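PDB 4YAH: D-methionine-binding lipoprotein MetQ from Escherichia coli, which binds methionine as the substrate-binding lipoprotein of an ATP-driven D-methionine permease, the MetNIQ transporter. Local coordinates for residues A[241-244]-A[245-249]; A[261-264]-A[265-269]; A[155-158]-A[159-163]; A[140-143]-A[144-148]; A[122-125]-A[126-129]. All coordinates share one frame; numbering follows the deposited sequence.

In the fold
Contact 4 (140-148) is the part that touches the ligand. Its Asn141 and Arg144 belong to the twelve-residue pocket around methionine. Contact 3 (155-163) follows helix 139-151 in the chain, and its centre is about 10 Å from that of contact 4. The two touch where Leu157 CD1 meets Leu147 CD2 at 3.9 Å. Contact 5 (122-129) comes within about 8 Å of both, nearest atoms, without touching either. Contact 1 (241-249) lies on the opposite side of the chain's centre from these three, its centre about 32 Å from that of contact 4. Contact 2 (261-269) ends the next helix, and its Phe263 side chain is about 8 Å from the methionine.

Contact 1 (A[241-244]-A[245-249]); sequences ENVK and KFVQA
Lys244 O is shared by two donors, both from Gln248. The backbone N of Gln248 bonds to it at 3.1 Å, in the usual pattern of helix 241-250. Gln248 NE2 also donates to Lys244 O, at 3.2 Å and with a fairly straight N-H...O angle of 161°. The two donors come from opposite faces of the carbonyl plane. NE2 sits well above that plane, while the oxygen lies close to the plane of the Gln248 amide. Gln248 CG lies beside its own backbone N (chi1 -80°), which turns the chain back along the helix toward this carbonyl. The remaining backbone bonds, Lys245 N to Glu241 O, Phe246 N to Asn242 O and Val247 N to Val243 O, are regular i to i+4 pairs.

Lys244 NZ forms a salt bridge with Glu241 OE2 at 3.0 Å, meeting the syn side of the carboxylate. The extended Lys245 chain runs over Glu241 O, with CG at 3.4 Å from that oxygen. A water lies 2.7 Å from both Asn242 OD1 and Lys245 NZ and bridges them. Asn242 ND2 bonds to Pro30 O.

Apolar side-chain contact along the helix is slight. Val243 CG1 and Val247 CG2 are 4.4 Å apart, on the buried side.

The buried face of helix 241-250 packs on two strands of the six-stranded sheet. Both valines touch Val106 of strand 103-111. Val243 also touches Thr233, and Phe246 and Val247 touch Ile231, in strand 229-234. Ala249 and Gln248 lean on helix 41-57.

Contact 2 (A[261-264]-A[265-269]); sequences KVFN and GGAVK
The Phe263 ring meets Ala267 CB obliquely, with CD2 as the touching atom at 4.1 Å. Phe263 stands at the Schellman motif that ends helix 253-262. Tyr112 also meets this ring, the two planes about 60° apart, and Ala41 and Val45 of helix 41-57 add apolar contact. CG of Phe263 is anti to its carbonyl carbon (chi1 -70°), and the CB at its base lies 4.1 Å from Gly266 N.

Asn264 is the C-prime residue of the motif, with positive phi. Asn264 N bonds to Lys261 O at 3.0 Å, and Gly265 N pairs with the carbonyl of Asn260. A type I' turn from Phe263 to Gly266 overlaps the motif and sends the chain toward strand 268-269.

Both glycines suit this path. Gly265 has positive phi, and a CB there would clash with Asn264 O. At Gly266 a CB would run into Phe263 O. Asn264 ND2 makes a weak hydrogen bond to Thr212 OG1, and the side chain touches Ala214 and Lys215 of helix 213-216. Beyond the turn, Ala267 packs on Phe110, and the backbone of Val268 bonds to Val111, adding an edge strand to the six-stranded sheet. The turn is closed by Gly266 N, which donates to Phe263 O at 2.8 Å from 57° above the carbonyl plane.

Contact 3 (A[155-158]-A[159-163]); sequences IKLK and DGVGL
Val161 turns its side chain back over the end of strand 156-157. Its CB lies 4.1 Å from Lys158 O. CG1, anti to the carbonyl carbon of Val161 (chi1 -69°), comes closer and rests 3.4 Å from Lys158 O. The other branch, CG2, sits between the backbone N and the carbonyl carbon. It lies 3.8 Å from Lys158 O and reaches Leu157 CD1 at 4.4 Å. Both methyls thus lie against the same carbonyl oxygen, and no hydrogen bond joins the two segments.

A loose charge pair lies on the solvent side. Lys156 runs out nearly straight and bends only at its last torsion (chi4 40°), which carries NZ to 4.1 Å from Asp159 OD1. This is beyond a salt bridge, so the attraction is likely to be weak. Gly160 turns the chain with positive phi between Asp159 and Val161.

Strands 156-157 and 170-172 form a small two-stranded antiparallel sheet, and this loop is the start of their connection. Lys156 makes backbone bonds to Val171 and Glu172, and Lys158 to Asp169. Ile155 packs on Leu146 and Leu149 of helix 139-151, and Leu157 N bonds to Gln150 OE1.

Contact 4 (A[140-143]-A[144-148]); sequences TNLG and RSLLL. With MET (methionine), chain B.
Asn141 O takes two hydrogen bonds from Ser145. Ser145 OG donates at 2.8 Å, and the backbone N of the same residue donates to Asn141 O at 2.9 Å. They reach the oxygen from opposite faces of the carbonyl plane. Ser145 OG lies beside its own backbone N (chi1 -63°), close enough to the preceding turn to make this bond and so satisfy a buried hydroxyl.

The Asn141 and Arg144 side chains lie side by side and point the same way, their flat groups 36° apart. Arg144 is extended from CG to NE, which carries its guanidinium to the ligand. There NH1 donates to the methionine OXT at 2.8 Å. NH1 also makes a weak bond of 3.4 Å to Asn141 OD1, and both oxygens lie at the guanidinium edge. NH2 has a salt bridge to Glu221.

Asn141 and Arg144 thus line the methionine pocket from helix 139-151, in a protein of the periplasmic-binding-protein fold class. Asn141 OD1 accepts from His88 NE2, while ND2 bonds to Asp138 and lies 3.5 Å from the methionine SD. A leucine in place of Asn141 would probably leave Asp138 and His88 without these partners and take away the weak hold on Arg144 NH1.

Away from the ligand, Leu142 CD1 packs on Leu146 CG at 4.1 Å. Gly143 O accepts from Leu147 N, and Leu147 CG rests 3.3 Å from the same Gly143 oxygen.

Contact 5 (A[122-125]-A[126-129]); sequences KSLD and ELQD
Residues 124-126 form a short 3-10 segment, bracketed by two i to i+3 bonds: Glu126 N donates to Ser123 O at 3.0 Å and Leu127 N donates to Leu124 O at 3.1 Å. Both donors stand above the carbonyl planes of their acceptors.

Glu126 carries the main side-chain contact. Its chain is extended beyond CG (chi2 168°) and runs back over the start of the turn. OE2 accepts from Lys122 N at 2.8 Å, with an N-H...O angle of 156°. The donor lies 46° out of the carboxylate plane. Lys122 CB also rests against OE2, at 3.4 Å. Lys122 NZ stays 5.4 Å from Glu126 OE2, so any attraction between the two charges is likely to be weak.

Ser123 OG accepts from Asp125 N at 2.8 Å, which makes an ST turn at the start of the 3-10 segment. The methyls Leu124 CD2 and Leu127 CD2 approach to 4.3 Å.

The turn lies near the surface, in the loop between strands 115-117 and 132-136, with Leu127 buried. Leu127 packs on Ile121 and on Leu177, just before strand 178-182.

Contact 1 (A[241-244]-A[245-249])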
loop_
_atom_site.group_PDB
_atom_site.type_symbol
_atom_site.label_atom_id
_atom_site.label_comp_id
_atom_site.label_asym_id
_atom_site.label_seq_id
_atom_site.Cartn_x
_atom_site.Cartn_y
_atom_site.Cartn_z
ATOM N N GLU A 241 -22.467 7.562 11.268
ATOM C CA GLU A 241 -22.255 8.971 11.002
ATOM C C GLU A 241 -20.787 9.354 11.212
ATOM O O GLU A 241 -20.284 10.199 10.475
ATOM C CB GLU A 241 -23.183 9.829 11.869
ATOM C CG GLU A 241 -24.662 9.688 11.469
ATOM C CD GLU A 241 -24.948 10.041 10.010
ATOM O OE1 GLU A 241 -24.525 11.127 9.564
ATOM O OE2 GLU A 241 -25.603 9.229 9.315
ATOM N N ASN A 242 -20.093 8.735 12.176
ATOM C CA ASN A 242 -18.698 9.097 12.439
ATOM C C ASN A 242 -17.797 8.608 11.322
ATOM O O ASN A 242 -16.804 9.248 11.026
ATOM C CB ASN A 242 -18.215 8.555 13.775
ATOM C CG ASN A 242 -18.866 9.265 14.933
ATOM O OD1 ASN A 242 -19.441 10.341 14.757
ATOM N ND2 ASN A 242 -18.755 8.692 16.115
ATOM N N VAL A 243 -18.162 7.486 10.710
ATOM C CA VAL A 243 -17.436 6.967 9.550
ATOM C C VAL A 243 -17.548 7.969 8.407
ATOM O O VAL A 243 -16.547 8.314 7.768
ATOM C CB VAL A 243 -17.991 5.599 9.120
ATOM C CG1 VAL A 243 -17.453 5.175 7.736
ATOM C CG2 VAL A 243 -17.660 4.553 10.173
ATOM N N LYS A 244 -18.764 8.453 8.157
ATOM C CA LYS A 244 -18.992 9.387 7.060
ATOM C C LYS A 244 -18.171 10.648 7.285
ATOM O O LYS A 244 -17.566 11.179 6.348
ATOM C CB LYS A 244 -20.469 9.742 6.926
ATOM C CG LYS A 244 -21.353 8.590 6.500
ATOM C CD LYS A 244 -22.813 9.078 6.385
ATOM C CE LYS A 244 -23.791 7.950 6.524
ATOM N NZ LYS A 244 -25.206 8.436 6.445
ATOM N N LYS A 245 -18.124 11.110 8.531
ATOM C CA LYS A 245 -17.357 12.298 8.856
ATOM C C LYS A 245 -15.869 12.089 8.611
ATOM O O LYS A 245 -15.192 12.971 8.088
ATOM C CB LYS A 245 -17.560 12.692 10.315
ATOM C CG LYS A 245 -18.901 13.322 10.607
ATOM C CD LYS A 245 -18.984 13.626 12.090
ATOM C CE LYS A 245 -20.270 14.313 12.430
ATOM N NZ LYS A 245 -20.525 14.252 13.891
ATOM N N PHE A 246 -15.357 10.938 9.021
ATOM C CA PHE A 246 -13.937 10.681 8.876
ATOM C C PHE A 246 -13.579 10.636 7.393
ATOM O O PHE A 246 -12.545 11.143 6.962
ATOM C CB PHE A 246 -13.536 9.377 9.545
ATOM C CG PHE A 246 -12.100 9.063 9.373
ATOM C CD1 PHE A 246 -11.155 9.814 10.030
ATOM C CD2 PHE A 246 -11.691 8.068 8.511
ATOM C CE1 PHE A 246 -9.811 9.561 9.863
ATOM C CE2 PHE A 246 -10.331 7.813 8.333
ATOM C CZ PHE A 246 -9.408 8.559 9.017
ATOM N N VAL A 247 -14.442 10.018 6.601
ATOM C CA VAL A 247 -14.182 9.927 5.166
ATOM C C VAL A 247 -14.109 11.324 4.578
ATOM O O VAL A 247 -13.218 11.621 3.788
ATOM C CB VAL A 247 -15.258 9.087 4.453
ATOM C CG1 VAL A 247 -15.170 9.218 2.930
ATOM C CG2 VAL A 247 -15.136 7.622 4.874
ATOM N N GLN A 248 -15.040 12.190 4.958
ATOM C CA GLN A 248 -15.051 13.543 4.414
ATOM C C GLN A 248 -13.810 14.324 4.849
ATOM O O GLN A 248 -13.277 15.133 4.081
ATOM C CB GLN A 248 -16.338 14.278 4.824
ATOM C CG GLN A 248 -17.526 13.875 3.943
ATOM C CD GLN A 248 -18.884 14.332 4.466
ATOM O OE1 GLN A 248 -19.377 15.403 4.098
ATOM N NE2 GLN A 248 -19.513 13.500 5.293
ATOM N N ALA A 249 -13.331 14.052 6.060
ATOM C CA ALA A 249 -12.144 14.720 6.580
ATOM C C ALA A 249 -10.898 14.272 5.821
ATOM O O ALA A 249 -10.035 15.078 5.472
ATOM C CB ALA A 249 -11.997 14.439 8.066
HETATM O O HOH W 1 -20.065 12.678 16.000
#

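Contact 2 (A[261-264]-A[265-269])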
loop_
_atom_site.group_PDB
_atom_site.type_symbol
_atom_site.label_atom_id
_atom_site.label_comp_id
_atom_site.label_asym_id
_atom_site.label_seq_id
_atom_site.Cartn_x
_atom_site.Cartn_y
_atom_site.Cartn_z
ATOM N N LYS A 261 3.224 16.373 -0.405
ATOM C CA LYS A 261 4.500 16.810 0.139
ATOM C C LYS A 261 5.316 15.619 0.637
ATOM O O LYS A 261 6.410 15.354 0.135
ATOM C CB LYS A 261 4.269 17.807 1.271
ATOM C CG LYS A 261 5.516 18.536 1.737
ATOM C CD LYS A 261 6.156 19.334 0.607
ATOM C CE LYS A 261 6.940 20.531 1.133
ATOM N NZ LYS A 261 7.875 20.165 2.237
ATOM N N VAL A 262 4.783 14.886 1.608
ATOM C CA VAL A 262 5.570 13.838 2.248
ATOM C C VAL A 262 5.885 12.690 1.287
ATOM O O VAL A 262 6.930 12.063 1.423
ATOM C CB VAL A 262 4.871 13.288 3.510
ATOM C CG1 VAL A 262 3.660 12.462 3.158
ATOM C CG2 VAL A 262 5.864 12.460 4.346
ATOM N N PHE A 263 5.024 12.427 0.296
ATOM C CA PHE A 263 5.302 11.350 -0.661
ATOM C C PHE A 263 5.953 11.877 -1.945
ATOM O O PHE A 263 6.064 11.151 -2.928
ATOM C CB PHE A 263 4.016 10.570 -0.995
ATOM C CG PHE A 263 3.511 9.747 0.149
ATOM C CD1 PHE A 263 4.220 8.647 0.585
ATOM C CD2 PHE A 263 2.321 10.077 0.803
ATOM C CE1 PHE A 263 3.779 7.892 1.655
ATOM C CE2 PHE A 263 1.870 9.323 1.872
ATOM C CZ PHE A 263 2.591 8.230 2.300
ATOM N N ASN A 264 6.363 13.142 -1.932
ATOM C CA ASN A 264 7.083 13.721 -3.066
ATOM C C ASN A 264 6.403 13.397 -4.414
ATOM O O ASN A 264 7.030 12.866 -5.344
ATOM C CB ASN A 264 8.531 13.222 -3.032
ATOM C CG ASN A 264 9.404 13.880 -4.082
ATOM O OD1 ASN A 264 9.258 15.070 -4.369
ATOM N ND2 ASN A 264 10.316 13.105 -4.666
ATOM N N GLY A 265 5.102 13.690 -4.499
ATOM C CA GLY A 265 4.344 13.490 -5.729
ATOM C C GLY A 265 3.894 12.059 -5.973
ATOM O O GLY A 265 3.257 11.768 -6.981
ATOM N N GLY A 266 4.193 11.166 -5.036
ATOM C CA GLY A 266 3.873 9.761 -5.205
ATOM C C GLY A 266 2.509 9.356 -4.661
ATOM O O GLY A 266 2.282 8.170 -4.420
ATOM N N ALA A 267 1.621 10.334 -4.460
ATOM C CA ALA A 267 0.252 10.080 -3.976
ATOM C C ALA A 267 -0.760 10.728 -4.921
ATOM O O ALA A 267 -0.754 11.942 -5.116
ATOM C CB ALA A 267 0.074 10.597 -2.593
ATOM N N VAL A 268 -1.596 9.904 -5.531
ATOM C CA VAL A 268 -2.615 10.374 -6.460
ATOM C C VAL A 268 -3.997 10.347 -5.815
ATOM O O VAL A 268 -4.446 9.311 -5.338
ATOM C CB VAL A 268 -2.646 9.519 -7.709
ATOM C CG1 VAL A 268 -3.686 10.049 -8.707
ATOM C CG2 VAL A 268 -1.252 9.458 -8.325
ATOM N N LYS A 269 -4.660 11.492 -5.811
ATOM C CA LYS A 269 -5.997 11.617 -5.225
ATOM C C LYS A 269 -6.973 10.629 -5.885
ATOM O O LYS A 269 -7.064 10.557 -7.121
ATOM C CB LYS A 269 -6.472 13.057 -5.379
ATOM C CG LYS A 269 -7.770 13.368 -4.706
ATOM C CD LYS A 269 -8.224 14.787 -5.036
ATOM C CE LYS A 269 -7.228 15.818 -4.543
ATOM N NZ LYS A 269 -7.691 17.193 -4.850
#

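Contact 3 (A[155-158]-A[159-163])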
loop_
_atom_site.group_PDB
_atom_site.type_symbol
_atom_site.label_atom_id
_atom_site.label_comp_id
_atom_site.label_asym_id
_atom_site.label_seq_id
_atom_site.Cartn_x
_atom_site.Cartn_y
_atom_site.Cartn_z
ATOM N N ILE A 155 11.003 -9.906 -16.917
ATOM C CA ILE A 155 10.382 -11.219 -16.989
ATOM C C ILE A 155 9.181 -11.166 -17.918
ATOM O O ILE A 155 8.681 -10.085 -18.257
ATOM C CB ILE A 155 9.908 -11.722 -15.603
ATOM C CG1 ILE A 155 8.849 -10.774 -15.033
ATOM C CG2 ILE A 155 11.074 -11.859 -14.661
ATOM C CD1 ILE A 155 8.306 -11.187 -13.666
ATOM N N LYS A 156 8.702 -12.336 -18.318
ATOM C CA LYS A 156 7.425 -12.435 -18.997
ATOM C C LYS A 156 6.569 -13.449 -18.266
ATOM O O LYS A 156 7.060 -14.491 -17.822
ATOM C CB LYS A 156 7.595 -12.826 -20.470
ATOM C CG LYS A 156 6.278 -12.810 -21.249
ATOM C CD LYS A 156 6.496 -13.033 -22.739
ATOM C CE LYS A 156 5.272 -13.671 -23.387
ATOM N NZ LYS A 156 3.976 -13.123 -22.870
ATOM N N LEU A 157 5.293 -13.116 -18.138
ATOM C CA LEU A 157 4.320 -13.959 -17.467
ATOM C C LEU A 157 3.375 -14.644 -18.449
ATOM O O LEU A 157 3.135 -14.149 -19.558
ATOM C CB LEU A 157 3.489 -13.142 -16.492
ATOM C CG LEU A 157 4.260 -12.362 -15.432
ATOM C CD1 LEU A 157 3.290 -11.435 -14.751
ATOM C CD2 LEU A 157 4.917 -13.315 -14.452
ATOM N N LYS A 158 2.828 -15.768 -18.004
ATOM C CA LYS A 158 1.785 -16.483 -18.737
ATOM C C LYS A 158 0.602 -15.584 -19.049
ATOM O O LYS A 158 0.319 -14.626 -18.332
ATOM C CB LYS A 158 1.284 -17.681 -17.933
ATOM C CG LYS A 158 2.194 -18.881 -17.930
ATOM C CD LYS A 158 1.518 -20.064 -17.246
ATOM C CE LYS A 158 2.504 -21.195 -16.997
ATOM N NZ LYS A 158 1.840 -22.416 -16.464
ATOM N N ASP A 159 -0.115 -15.909 -20.113
ATOM C CA ASP A 159 -1.338 -15.189 -20.417
ATOM C C ASP A 159 -2.417 -15.526 -19.397
ATOM O O ASP A 159 -2.387 -16.589 -18.762
ATOM C CB ASP A 159 -1.805 -15.513 -21.834
ATOM C CG ASP A 159 -0.759 -15.165 -22.882
ATOM O OD1 ASP A 159 0.014 -14.201 -22.667
ATOM O OD2 ASP A 159 -0.706 -15.858 -23.919
ATOM N N GLY A 160 -3.343 -14.587 -19.206
ATOM C CA GLY A 160 -4.528 -14.814 -18.401
ATOM C C GLY A 160 -4.344 -14.719 -16.898
ATOM O O GLY A 160 -5.219 -15.136 -16.148
ATOM N N VAL A 161 -3.220 -14.170 -16.446
ATOM C CA VAL A 161 -2.951 -14.126 -15.010
ATOM C C VAL A 161 -3.744 -13.042 -14.289
ATOM O O VAL A 161 -3.945 -13.130 -13.081
ATOM C CB VAL A 161 -1.450 -13.892 -14.700
ATOM C CG1 VAL A 161 -0.632 -15.096 -15.093
ATOM C CG2 VAL A 161 -0.935 -12.618 -15.373
ATOM N N GLY A 162 -4.170 -12.017 -15.019
ATOM C CA GLY A 162 -4.910 -10.918 -14.433
ATOM C C GLY A 162 -4.054 -10.192 -13.407
ATOM O O GLY A 162 -2.884 -9.868 -13.679
ATOM N N LEU A 163 -4.630 -9.970 -12.228
ATOM C CA LEU A 163 -3.941 -9.276 -11.138
ATOM C C LEU A 163 -3.174 -10.208 -10.219
ATOM O O LEU A 163 -2.467 -9.739 -9.325
ATOM C CB LEU A 163 -4.936 -8.479 -10.294
ATOM C CG LEU A 163 -5.671 -7.342 -11.003
ATOM C CD1 LEU A 163 -6.497 -6.555 -10.004
ATOM C CD2 LEU A 163 -4.695 -6.425 -11.721
#

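Contact 4 (A[140-143]-A[144-148])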
loop_
_atom_site.group_PDB
_atom_site.type_symbol
_atom_site.label_atom_id
_atom_site.label_comp_id
_atom_site.label_asym_id
_atom_site.label_seq_id
_atom_site.Cartn_x
_atom_site.Cartn_y
_atom_site.Cartn_z
ATOM N N THR A 140 -1.897 -10.211 -3.754
ATOM C CA THR A 140 -2.178 -9.127 -4.686
ATOM C C THR A 140 -0.962 -8.210 -4.857
ATOM O O THR A 140 -0.739 -7.691 -5.954
ATOM C CB THR A 140 -3.405 -8.299 -4.278
ATOM O OG1 THR A 140 -3.205 -7.661 -3.019
ATOM C CG2 THR A 140 -4.618 -9.189 -4.202
ATOM N N ASN A 141 -0.159 -8.012 -3.817
ATOM C CA ASN A 141 0.995 -7.127 -4.003
ATOM C C ASN A 141 2.136 -7.893 -4.641
ATOM O O ASN A 141 2.941 -7.307 -5.363
ATOM C CB ASN A 141 1.387 -6.464 -2.690
ATOM C CG ASN A 141 0.404 -5.370 -2.302
ATOM O OD1 ASN A 141 0.324 -4.324 -2.951
ATOM N ND2 ASN A 141 -0.372 -5.625 -1.267
ATOM N N LEU A 142 2.178 -9.201 -4.419
ATOM C CA LEU A 142 3.072 -10.061 -5.177
ATOM C C LEU A 142 2.741 -9.969 -6.671
ATOM O O LEU A 142 3.627 -9.747 -7.507
ATOM C CB LEU A 142 2.968 -11.508 -4.708
ATOM C CG LEU A 142 3.697 -12.531 -5.599
ATOM C CD1 LEU A 142 5.166 -12.202 -5.659
ATOM C CD2 LEU A 142 3.475 -13.929 -5.082
ATOM N N GLY A 143 1.467 -10.146 -7.005
ATOM C CA GLY A 143 1.045 -10.138 -8.394
ATOM C C GLY A 143 1.387 -8.810 -9.012
ATOM O O GLY A 143 1.937 -8.726 -10.102
ATOM N N ARG A 144 1.081 -7.760 -8.271
ATOM C CA ARG A 144 1.373 -6.403 -8.684
ATOM C C ARG A 144 2.856 -6.178 -8.998
ATOM O O ARG A 144 3.203 -5.513 -9.976
ATOM C CB ARG A 144 0.922 -5.474 -7.572
ATOM C CG ARG A 144 1.204 -4.024 -7.785
ATOM C CD ARG A 144 0.824 -3.261 -6.550
ATOM N NE ARG A 144 0.824 -1.825 -6.769
ATOM C CZ ARG A 144 0.577 -0.927 -5.826
ATOM N NH1 ARG A 144 0.346 -1.313 -4.568
ATOM N NH2 ARG A 144 0.581 0.358 -6.131
ATOM N N SER A 145 3.715 -6.705 -8.130
ATOM C CA SER A 145 5.161 -6.603 -8.303
ATOM C C SER A 145 5.633 -7.354 -9.518
ATOM O O SER A 145 6.468 -6.858 -10.274
ATOM C CB SER A 145 5.870 -7.119 -7.060
ATOM O OG SER A 145 5.516 -6.299 -5.953
ATOM N N LEU A 146 5.104 -8.550 -9.724
ATOM C CA LEU A 146 5.488 -9.319 -10.907
ATOM C C LEU A 146 5.033 -8.620 -12.186
ATOM O O LEU A 146 5.758 -8.614 -13.188
ATOM C CB LEU A 146 4.919 -10.730 -10.827
ATOM C CG LEU A 146 5.493 -11.598 -9.713
ATOM C CD1 LEU A 146 4.811 -12.919 -9.736
ATOM C CD2 LEU A 146 6.990 -11.793 -9.865
ATOM N N LEU A 147 3.848 -8.009 -12.168
ATOM C CA LEU A 147 3.396 -7.253 -13.331
ATOM C C LEU A 147 4.335 -6.078 -13.612
ATOM O O LEU A 147 4.587 -5.756 -14.766
ATOM C CB LEU A 147 1.960 -6.769 -13.125
ATOM C CG LEU A 147 0.958 -7.915 -13.182
ATOM C CD1 LEU A 147 -0.385 -7.427 -12.645
ATOM C CD2 LEU A 147 0.823 -8.475 -14.588
ATOM N N LEU A 148 4.875 -5.466 -12.554
ATOM C CA LEU A 148 5.799 -4.350 -12.729
ATOM C C LEU A 148 7.124 -4.839 -13.328
ATOM O O LEU A 148 7.680 -4.196 -14.231
ATOM C CB LEU A 148 6.019 -3.618 -11.398
ATOM C CG LEU A 148 6.967 -2.413 -11.437
ATOM C CD1 LEU A 148 6.580 -1.415 -12.511
ATOM C CD2 LEU A 148 6.994 -1.715 -10.092
HETATM N N MET B . -0.366 1.465 0.695
HETATM C CA MET B . -0.160 0.173 0.038
HETATM C C MET B . -0.001 0.388 -1.447
HETATM O O MET B . -0.835 1.086 -2.033
HETATM C CB MET B . -1.338 -0.769 0.305
HETATM C CG MET B . -1.127 -2.195 -0.179
HETATM S SD MET B . -2.526 -3.292 0.132
HETATM C CE MET B . -2.360 -3.539 1.899
HETATM O OXT MET B . 0.940 -0.152 -2.063
#

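Contact 5 (A[122-125]-A[126-129])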
loop_
_atom_site.group_PDB
_atom_site.type_symbol
_atom_site.label_atom_id
_atom_site.label_comp_id
_atom_site.label_asym_id
_atom_site.label_seq_id
_atom_site.Cartn_x
_atom_site.Cartn_y
_atom_site.Cartn_z
ATOM N N LYS A 122 22.008 1.314 -9.730
ATOM C CA LYS A 122 21.282 2.532 -10.067
ATOM C C LYS A 122 20.426 2.334 -11.313
ATOM O O LYS A 122 19.588 3.163 -11.630
ATOM C CB LYS A 122 22.250 3.694 -10.289
ATOM C CG LYS A 122 22.635 4.461 -9.019
ATOM C CD LYS A 122 24.130 4.410 -8.733
ATOM C CE LYS A 122 24.976 4.953 -9.886
ATOM N NZ LYS A 122 26.410 5.144 -9.504
ATOM N N SER A 123 20.665 1.237 -12.023
ATOM C CA SER A 123 19.995 0.987 -13.293
ATOM C C SER A 123 19.903 -0.500 -13.561
ATOM O O SER A 123 20.738 -1.278 -13.076
ATOM C CB SER A 123 20.758 1.677 -14.431
ATOM O OG SER A 123 20.663 0.938 -15.627
ATOM N N LEU A 124 18.930 -0.898 -14.372
ATOM C CA LEU A 124 18.788 -2.303 -14.721
ATOM C C LEU A 124 19.964 -2.769 -15.576
ATOM O O LEU A 124 20.207 -3.966 -15.678
ATOM C CB LEU A 124 17.467 -2.559 -15.444
ATOM C CG LEU A 124 16.230 -2.323 -14.559
ATOM C CD1 LEU A 124 14.949 -2.646 -15.313
ATOM C CD2 LEU A 124 16.307 -3.116 -13.240
ATOM N N ASP A 125 20.707 -1.826 -16.152
ATOM C CA ASP A 125 21.940 -2.167 -16.885
ATOM C C ASP A 125 22.925 -2.910 -15.999
ATOM O O ASP A 125 23.773 -3.659 -16.491
ATOM C CB ASP A 125 22.640 -0.916 -17.413
ATOM C CG ASP A 125 21.913 -0.272 -18.574
ATOM O OD1 ASP A 125 20.985 -0.895 -19.132
ATOM O OD2 ASP A 125 22.287 0.867 -18.931
ATOM N N GLU A 126 22.841 -2.657 -14.691
ATOM C CA GLU A 126 23.778 -3.229 -13.725
ATOM C C GLU A 126 23.281 -4.503 -13.055
ATOM O O GLU A 126 23.978 -5.077 -12.220
ATOM C CB GLU A 126 24.086 -2.236 -12.610
ATOM C CG GLU A 126 24.608 -0.877 -13.002
ATOM C CD GLU A 126 24.575 0.072 -11.794
ATOM O OE1 GLU A 126 25.289 -0.187 -10.800
ATOM O OE2 GLU A 126 23.813 1.057 -11.813
ATOM N N LEU A 127 22.067 -4.929 -13.373
ATOM C CA LEU A 127 21.491 -6.084 -12.699
ATOM C C LEU A 127 22.142 -7.381 -13.185
ATOM O O LEU A 127 21.941 -7.809 -14.322
ATOM C CB LEU A 127 19.975 -6.119 -12.910
ATOM C CG LEU A 127 19.184 -7.147 -12.110
ATOM C CD1 LEU A 127 19.308 -6.884 -10.604
ATOM C CD2 LEU A 127 17.737 -7.112 -12.525
ATOM N N GLN A 128 22.907 -8.013 -12.305
ATOM C CA GLN A 128 23.595 -9.249 -12.644
ATOM C C GLN A 128 22.671 -10.441 -12.726
ATOM O O GLN A 128 21.651 -10.533 -12.015
ATOM C CB GLN A 128 24.683 -9.555 -11.619
ATOM C CG GLN A 128 25.661 -8.452 -11.419
ATOM C CD GLN A 128 26.769 -8.890 -10.513
ATOM O OE1 GLN A 128 27.521 -9.804 -10.845
ATOM N NE2 GLN A 128 26.863 -8.269 -9.355
ATOM N N ASP A 129 23.046 -11.371 -13.593
ATOM C CA ASP A 129 22.391 -12.661 -13.654
ATOM C C ASP A 129 22.397 -13.297 -12.273
ATOM O O ASP A 129 23.380 -13.187 -11.527
ATOM C CB ASP A 129 23.099 -13.598 -14.635
ATOM C CG ASP A 129 22.751 -13.338 -16.076
ATOM O OD1 ASP A 129 22.040 -12.347 -16.397
ATOM O OD2 ASP A 129 23.232 -14.148 -16.909
#